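Local structure of putative metal-dependent hydrolase (Parabacteroides distasonis ATCC 8503, 3KL7) at residues A[134-137]-A[138-141]; A[181-184]-A[185-188]. The protein probably acts as a metal-dependent hydrolase of the metallo-beta-lactamase superfamily, holding a pair of zinc ions in its active site. All coordinates share one frame; numbering follows the deposited sequence.

Interaction 1. Residues A[134-137]-A[138-141]; sequences PGRD and KYHP. With ZN (zinc ion), chain C.
Lys138 reaches back over the turn until its CG lies 3.4 Å from Gly135 O; chi1 of 72°, with CG wedged between backbone N and carbonyl carbon, turns the extended chain that way. The same CG sits 4.1 Å above the Tyr139 ring plane, over its centre, a CH-pi-like approach. Arg136 meets this ring too: its CG comes 3.9 Å from Tyr139 CD2, approaching obliquely, and the guanidinium plane stands 59° from the ring. Beyond this touch the Arg136 chain runs on extended, and NH1 hydrogen-bonds Gln184. The turn is closed by Arg136 O, which accepts Tyr139 N at 3.0 Å (N-H...O angle 137°) and, weakly, His140 N at 3.4 Å. Asp137 O takes the Pro141 ring, with Pro141 CB 3.3 Å from that oxygen. At the end of the turn, His140 puts NE2 2.1 Å from the zinc ion, which also binds a water. His73, His75 and Asp162 are further ligands of this zinc. On the far side of the imidazole, ND1 is hydrogen-bonded to Asn131 OD1, an arrangement common among zinc-bound histidines. Gripped at both nitrogens, by the metal and by this second-shell amide, the ring should be fixed in its rotation.

Interaction 2. Residues A[181-184]-A[185-188]; sequences PVNQ and PYTM
Asn183 O is gripped by two donors from opposite faces of its carbonyl plane: Thr187 N at 3.0 Å (N-H...O angle 147°) and, at 3.3 Å, the side-chain NE2 of Gln184. Gln184 can do this because its chain folds back at chi2 (-71°), with OE1 left to Arg136. The Asn183 side chain makes a second tie, for Thr187 OG1 donates to Asn183 OD1 at 2.6 Å, lying in the carbonyl plane of the amide. OD1 also takes a weak bond from the zinc ligand His209, and ND2 lies at the edge of the Tyr186 ring, 3.7 Å from Tyr186 CD2. A cis peptide bond before Pro185 bends the chain sharply, and Pro185 CD sits over one face of the Tyr186 ring. At the open end of the loop, Met188 N donates to Pro181 O at 3.3 Å and Val182 CA makes a CH...O contact with Met188 O at 3.1 Å. The selenomethionine CE of Met188 packs 3.6 Å from Pro181 CD. The loop thus joins strand 177-181 to helix 190-200: Val182 and Met188 rest on Ala193 and Ala196 of that helix, and Pro181 packs on Tyr208 of strand 204-208.

How the interactions relate
Interactions 1 and 2 are two active-site loops of the metallo-beta-lactamase fold, their centres about 12 Å apart, and they touch directly. Arg136 NH1 lies 3.0 Å from Gln184 OE1, a probable hydrogen bond. The rings of Tyr139 and Tyr186 meet edge-to-face, and Tyr139 OH packs 3.6 Å from Pro185 CG. Asn131, already bonded to His140, also gives its ND2 to Tyr186 O and so spans both loops. Residues 138-141 give one zinc ion a direct ligand, whereas residues 181-188 lie in the second shell, Asn183 by its weak bond to His209 of the other zinc site and Thr187 by packing on Asp162, which serves both metals.

Interaction 1. Residues A[134-137]-A[138-141]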
loop_
_atom_site.group_PDB
_atom_site.type_symbol
_atom_site.label_atom_id
_atom_site.label_comp_id
_atom_site.label_asym_id
_atom_site.label_seq_id
_atom_site.Cartn_x
_atom_site.Cartn_y
_atom_site.Cartn_z
ATOM N N PRO A 134 10.967 -20.150 -3.807
ATOM C CA PRO A 134 11.305 -20.705 -5.121
ATOM C C PRO A 134 10.056 -20.980 -5.945
ATOM O O PRO A 134 9.108 -21.544 -5.436
ATOM C CB PRO A 134 12.018 -22.018 -4.769
ATOM C CG PRO A 134 12.596 -21.793 -3.434
ATOM C CD PRO A 134 11.618 -20.893 -2.710
ATOM N N GLY A 135 10.054 -20.554 -7.201
ATOM C CA GLY A 135 8.904 -20.779 -8.084
ATOM C C GLY A 135 7.812 -19.694 -8.035
ATOM O O GLY A 135 6.950 -19.629 -8.934
ATOM N N ARG A 136 7.832 -18.842 -7.011
ATOM C CA ARG A 136 6.788 -17.808 -6.887
ATOM C C ARG A 136 7.173 -16.460 -7.508
ATOM O O ARG A 136 6.447 -15.440 -7.352
ATOM C CB ARG A 136 6.359 -17.650 -5.434
ATOM C CG ARG A 136 5.456 -18.805 -4.956
ATOM C CD ARG A 136 4.932 -18.604 -3.570
ATOM N NE ARG A 136 4.495 -19.869 -2.980
ATOM C CZ ARG A 136 4.019 -20.010 -1.734
ATOM N NH1 ARG A 136 3.910 -18.947 -0.924
ATOM N NH2 ARG A 136 3.652 -21.214 -1.295
ATOM N N ASP A 137 8.298 -16.447 -8.222
ATOM C CA ASP A 137 8.699 -15.277 -9.006
ATOM C C ASP A 137 7.811 -15.150 -10.248
ATOM O O ASP A 137 7.773 -14.098 -10.886
ATOM C CB ASP A 137 10.150 -15.383 -9.427
ATOM C CG ASP A 137 10.416 -16.602 -10.230
ATOM O OD1 ASP A 137 10.064 -17.702 -9.774
ATOM O OD2 ASP A 137 10.971 -16.474 -11.327
ATOM N N LYS A 138 7.103 -16.222 -10.590
ATOM C CA LYS A 138 6.080 -16.139 -11.611
ATOM C C LYS A 138 4.990 -15.127 -11.151
ATOM O O LYS A 138 4.401 -14.428 -11.963
ATOM C CB LYS A 138 5.468 -17.535 -11.899
ATOM C CG LYS A 138 4.537 -18.090 -10.787
ATOM C CD LYS A 138 4.184 -19.613 -11.002
ATOM C CE LYS A 138 3.015 -20.049 -10.069
ATOM N NZ LYS A 138 2.926 -21.539 -9.784
ATOM N N TYR A 139 4.753 -15.044 -9.851
ATOM C CA TYR A 139 3.788 -14.080 -9.337
ATOM C C TYR A 139 4.344 -12.653 -9.348
ATOM O O TYR A 139 3.851 -11.810 -10.091
ATOM C CB TYR A 139 3.311 -14.465 -7.945
ATOM C CG TYR A 139 2.522 -15.763 -7.913
ATOM C CD1 TYR A 139 1.544 -16.033 -8.877
ATOM C CD2 TYR A 139 2.746 -16.720 -6.911
ATOM C CE1 TYR A 139 0.823 -17.217 -8.855
ATOM C CE2 TYR A 139 2.030 -17.910 -6.882
ATOM C CZ TYR A 139 1.064 -18.150 -7.856
ATOM O OH TYR A 139 0.350 -19.308 -7.830
ATOM N N HIS A 140 5.371 -12.395 -8.532
ATOM C CA HIS A 140 5.961 -11.058 -8.434
ATOM C C HIS A 140 7.468 -11.147 -8.495
ATOM O O HIS A 140 8.115 -11.314 -7.488
ATOM C CB HIS A 140 5.504 -10.357 -7.127
ATOM C CG HIS A 140 4.017 -10.392 -6.925
ATOM N ND1 HIS A 140 3.398 -11.330 -6.130
ATOM C CD2 HIS A 140 3.026 -9.633 -7.451
ATOM C CE1 HIS A 140 2.089 -11.140 -6.165
ATOM N NE2 HIS A 140 1.838 -10.118 -6.958
ATOM N N PRO A 141 8.033 -11.042 -9.700
ATOM C CA PRO A 141 9.459 -11.155 -9.834
ATOM C C PRO A 141 10.164 -9.889 -9.438
ATOM O O PRO A 141 9.648 -8.801 -9.637
ATOM C CB PRO A 141 9.660 -11.446 -11.323
ATOM C CG PRO A 141 8.515 -10.862 -11.982
ATOM C CD PRO A 141 7.381 -10.785 -10.987
HETATM ZN ZN ZN C . -0.097 -9.315 -7.317
HETATM O O HOH W 1 -2.136 -9.263 -7.373
#

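Interaction 2. Residues A[181-184]-A[185-188]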
loop_
_atom_site.group_PDB
_atom_site.type_symbol
_atom_site.label_atom_id
_atom_site.label_comp_id
_atom_site.label_asym_id
_atom_site.label_seq_id
_atom_site.Cartn_x
_atom_site.Cartn_y
_atom_site.Cartn_z
ATOM N N PRO A 181 0.903 -7.467 3.072
ATOM C CA PRO A 181 0.008 -8.445 2.423
ATOM C C PRO A 181 0.146 -9.848 2.973
ATOM O O PRO A 181 1.254 -10.369 3.054
ATOM C CB PRO A 181 0.478 -8.422 0.967
ATOM C CG PRO A 181 1.900 -8.109 1.063
ATOM C CD PRO A 181 2.013 -7.100 2.179
ATOM N N VAL A 182 -0.986 -10.467 3.313
ATOM C CA VAL A 182 -0.985 -11.729 4.005
ATOM C C VAL A 182 -2.011 -12.702 3.385
ATOM O O VAL A 182 -3.039 -13.041 4.014
ATOM C CB VAL A 182 -1.308 -11.524 5.534
ATOM C CG1 VAL A 182 -0.986 -12.761 6.321
ATOM C CG2 VAL A 182 -0.540 -10.264 6.118
ATOM N N ASN A 183 -1.746 -13.141 2.153
ATOM C CA ASN A 183 -2.538 -14.201 1.548
ATOM C C ASN A 183 -1.664 -15.205 0.816
ATOM O O ASN A 183 -0.524 -14.921 0.513
ATOM C CB ASN A 183 -3.657 -13.642 0.632
ATOM C CG ASN A 183 -3.133 -13.038 -0.648
ATOM O OD1 ASN A 183 -2.003 -12.549 -0.713
ATOM N ND2 ASN A 183 -3.953 -13.047 -1.664
ATOM N N GLN A 184 -2.213 -16.389 0.555
ATOM C CA GLN A 184 -1.466 -17.434 -0.073
ATOM C C GLN A 184 -2.135 -17.911 -1.376
ATOM O O GLN A 184 -3.349 -17.921 -1.475
ATOM C CB GLN A 184 -1.278 -18.598 0.898
ATOM C CG GLN A 184 -0.202 -18.310 1.964
ATOM C CD GLN A 184 1.207 -18.315 1.381
ATOM O OE1 GLN A 184 1.766 -19.392 1.099
ATOM N NE2 GLN A 184 1.793 -17.115 1.186
ATOM N N PRO A 185 -1.318 -18.304 -2.385
ATOM C CA PRO A 185 0.148 -18.363 -2.333
ATOM C C PRO A 185 0.864 -17.063 -2.787
ATOM O O PRO A 185 2.086 -17.035 -2.896
ATOM C CB PRO A 185 0.464 -19.485 -3.294
ATOM C CG PRO A 185 -0.639 -19.387 -4.350
ATOM C CD PRO A 185 -1.840 -18.774 -3.683
ATOM N N TYR A 186 0.110 -16.020 -3.024
ATOM C CA TYR A 186 0.616 -14.844 -3.724
ATOM C C TYR A 186 1.567 -13.968 -2.881
ATOM O O TYR A 186 2.540 -13.454 -3.394
ATOM C CB TYR A 186 -0.570 -14.008 -4.232
ATOM C CG TYR A 186 -1.558 -14.828 -5.019
ATOM C CD1 TYR A 186 -1.220 -15.343 -6.264
ATOM C CD2 TYR A 186 -2.808 -15.128 -4.508
ATOM C CE1 TYR A 186 -2.117 -16.122 -6.991
ATOM C CE2 TYR A 186 -3.725 -15.917 -5.241
ATOM C CZ TYR A 186 -3.364 -16.399 -6.466
ATOM O OH TYR A 186 -4.239 -17.163 -7.194
ATOM N N THR A 187 1.269 -13.804 -1.591
ATOM C CA THR A 187 2.085 -12.972 -0.735
ATOM C C THR A 187 2.488 -13.743 0.540
ATOM O O THR A 187 3.069 -14.829 0.431
ATOM C CB THR A 187 1.408 -11.599 -0.450
ATOM O OG1 THR A 187 0.212 -11.779 0.316
ATOM C CG2 THR A 187 1.068 -10.897 -1.757
HETATM N N MSE A 188 2.178 -13.217 1.721
HETATM C CA MSE A 188 2.755 -13.754 2.971
HETATM C C MSE A 188 1.797 -14.623 3.826
HETATM O O MSE A 188 0.557 -14.386 3.872
HETATM C CB MSE A 188 3.304 -12.597 3.841
HETATM C CG MSE A 188 4.645 -12.065 3.360
HETATM SE SE MSE A 188 5.445 -10.709 4.488
HETATM C CE MSE A 188 4.384 -9.229 3.849
#